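Bifunctional protein PutA (Bdellovibrio bacteriovorus, PDB 5UR2) oxidises L-proline to L-glutamate in two steps, pairing a flavin-dependent proline dehydrogenase with an NAD-dependent L-glutamate gamma-semialdehyde dehydrogenase in one chain. Local coordinates at the interface of chains A and B. Residues are numbered along the deposited sequence; one frame, centred on the assembly and turned at random. Chains: chain A/B, Bifunctional protein PutA.

The interface of chains A and B. Residues chain A 316, 931, 940-941; chain B 623, 625, 969, 971.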
ATOM      1  N   GLN A 316     -16.269  19.320  -8.571  1.00 13.85           N
ATOM      2  CA  GLN A 316     -16.085  19.068  -7.143  1.00 23.10           C
ATOM      3  C   GLN A 316     -17.369  18.548  -6.503  1.00 25.07           C
ATOM      4  O   GLN A 316     -17.326  17.680  -5.622  1.00 19.53           O
ATOM      5  CB  GLN A 316     -15.603  20.340  -6.446  1.00 15.99           C
ATOM      6  CG  GLN A 316     -14.122  20.707  -6.744  1.00 17.05           C
ATOM      7  CD  GLN A 316     -13.637  21.865  -5.882  1.00 26.99           C
ATOM      8  OE1 GLN A 316     -14.407  22.420  -5.097  1.00 26.76           O
ATOM      9  NE2 GLN A 316     -12.354  22.212  -5.998  1.00 13.99           N
ATOM     10  N   ARG A 931      -8.746  27.155   2.865  1.00 17.35           N
ATOM     11  CA  ARG A 931     -10.149  26.762   2.912  1.00 22.78           C
ATOM     12  C   ARG A 931     -10.439  26.359   4.348  1.00 21.26           C
ATOM     13  O   ARG A 931      -9.524  26.211   5.156  1.00 20.26           O
ATOM     14  CB  ARG A 931     -10.463  25.608   1.941  1.00 20.02           C
ATOM     15  CG  ARG A 931      -9.483  24.432   2.060  1.00 21.86           C
ATOM     16  CD  ARG A 931     -10.149  23.116   1.713  1.00 16.86           C
ATOM     17  NE  ARG A 931     -11.038  22.710   2.790  1.00 23.12           N
ATOM     18  CZ  ARG A 931     -11.890  21.694   2.717  1.00 25.40           C
ATOM     19  NH1 ARG A 931     -11.993  20.975   1.602  1.00 24.70           N
ATOM     20  NH2 ARG A 931     -12.636  21.389   3.763  1.00 18.87           N
ATOM     21  N   ARG A 940     -11.093  11.905  -0.549  1.00 23.17           N
ATOM     22  CA  ARG A 940     -10.502  13.231  -0.755  1.00 22.75           C
ATOM     23  C   ARG A 940      -9.655  13.678   0.429  1.00 19.00           C
ATOM     24  O   ARG A 940      -8.613  14.304   0.236  1.00 16.61           O
ATOM     25  CB  ARG A 940     -11.592  14.282  -0.998  1.00 16.52           C
ATOM     26  CG  ARG A 940     -12.491  13.930  -2.134  1.00 16.41           C
ATOM     27  CD  ARG A 940     -13.355  15.089  -2.509  1.00 17.17           C
ATOM     28  NE  ARG A 940     -14.378  14.651  -3.444  1.00 20.23           N
ATOM     29  CZ  ARG A 940     -15.234  15.464  -4.044  1.00 19.91           C
ATOM     30  NH1 ARG A 940     -15.178  16.773  -3.792  1.00 15.53           N
ATOM     31  NH2 ARG A 940     -16.148  14.962  -4.883  1.00 19.92           N
ATOM     32  N   HIS A 941     -10.125  13.455   1.653  1.00 17.74           N
ATOM     33  CA  HIS A 941      -9.445  13.941   2.854  1.00 18.17           C
ATOM     34  C   HIS A 941      -9.505  12.887   3.953  1.00 18.04           C
ATOM     35  O   HIS A 941     -10.238  13.046   4.931  1.00 23.09           O
ATOM     36  CB  HIS A 941     -10.072  15.252   3.361  1.00 14.58           C
ATOM     37  CG  HIS A 941     -10.654  16.139   2.294  1.00 17.27           C
ATOM     38  ND1 HIS A 941     -12.012  16.265   2.086  1.00 23.35           N
ATOM     39  CD2 HIS A 941     -10.058  16.974   1.401  1.00 22.15           C
ATOM     40  CE1 HIS A 941     -12.231  17.135   1.111  1.00 21.42           C
ATOM     41  NE2 HIS A 941     -11.062  17.576   0.674  1.00 21.61           N
TER
ATOM     42  N   GLU B 623      -8.216  21.736  -6.086  1.00 21.99           N
ATOM     43  CA  GLU B 623      -7.847  21.368  -4.722  1.00 29.52           C
ATOM     44  C   GLU B 623      -6.819  20.252  -4.795  1.00 27.94           C
ATOM     45  O   GLU B 623      -7.126  19.163  -5.285  1.00 32.90           O
ATOM     46  CB  GLU B 623      -9.078  20.935  -3.905  1.00 26.43           C
ATOM     47  CG  GLU B 623      -8.780  20.644  -2.432  1.00 22.84           C
ATOM     48  CD  GLU B 623     -10.034  20.231  -1.658  1.00 27.58           C
ATOM     49  OE1 GLU B 623     -10.763  21.115  -1.150  1.00 31.37           O
ATOM     50  OE2 GLU B 623     -10.305  19.014  -1.578  1.00 25.09           O
ATOM     51  N   SER B 625      -4.705  17.508  -2.863  1.00 25.79           N
ATOM     52  CA  SER B 625      -4.846  16.746  -1.633  1.00 20.39           C
ATOM     53  C   SER B 625      -3.881  15.577  -1.678  1.00 20.31           C
ATOM     54  O   SER B 625      -3.849  14.838  -2.668  1.00 23.41           O
ATOM     55  CB  SER B 625      -6.295  16.270  -1.455  1.00 20.39           C
ATOM     56  OG  SER B 625      -6.550  16.012  -0.089  1.00 23.23           O
ATOM     57  N   CYS B 969      -2.899  14.013   6.014  1.00 18.27           N
ATOM     58  CA  CYS B 969      -3.452  14.546   4.775  1.00 20.48           C
ATOM     59  C   CYS B 969      -3.204  16.052   4.730  1.00 24.52           C
ATOM     60  O   CYS B 969      -3.409  16.748   5.734  1.00 25.87           O
ATOM     61  CB  CYS B 969      -4.957  14.255   4.656  1.00 18.82           C
ATOM     62  SG  CYS B 969      -5.648  14.737   3.048  1.00 24.93           S
ATOM     63  N   THR B 971      -4.276  19.337   2.404  1.00 18.74           N
ATOM     64  CA  THR B 971      -5.265  19.730   1.419  1.00 21.59           C
ATOM     65  C   THR B 971      -5.101  21.217   1.170  1.00 22.30           C
ATOM     66  O   THR B 971      -5.093  22.005   2.119  1.00 21.03           O
ATOM     67  CB  THR B 971      -6.682  19.374   1.903  1.00 21.88           C
ATOM     68  OG1 THR B 971      -6.749  17.965   2.144  1.00 18.72           O
ATOM     69  CG2 THR B 971      -7.744  19.753   0.886  1.00 19.63           C
TER
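B:Glu623 reaches out from strand 623-631 and divides its carboxylate between two side chains of chain A. B:Glu623 OE1 takes a salt-bridging hydrogen bond from the guanidinium nitrogen A:Arg931 NH1 at 3.0 Å, and B:Glu623 OE2 accepts a hydrogen bond from the imidazole nitrogen A:His941 NE2 at 2.8 Å. The arginine comes to the syn side of OE1 but out of the carboxylate plane, although OE1 lies in the guanidinium plane, at its edge. The imidazole meets OE2 from above the carboxylate, its ring turned 60° to it. B:Glu623 can reach both because its CG is anti to the backbone N (chi1 -175°) and the chain stays extended beyond it, while A:Arg931 bends at chi3 (-74°) to bring NH1 in from across. One donor on each oxygen should fix the rotation of the carboxylate and favour its negative charge.

The imidazole is backed on one face by A:Arg940 CB, 3.5 Å above the plane over its centre, and A:His941 CD2 packs 3.7 Å from the methyl B:Thr971 CG2. The hydroxyl B:Ser625 OG donates to the backbone A:Arg940 O at 2.7 Å, nearly in line with the carbonyl, and shares a hydrogen bond with B:Thr971 OG1 on strand 965-973. A:Arg940 points NH1 and NH2 together at the backbone oxygen of A:Gln316, tying this loop to helix 307-317 of the proline dehydrogenase region.

This polar patch, repeated by two-fold symmetry, helps join the subunits of the PutA dimer, its centre about 16 Å from the predicted catalytic A:Cys780. Strands of one subunit thus close over the boundary of the partner's two catalytic regions, which may help shield the intermediate's path.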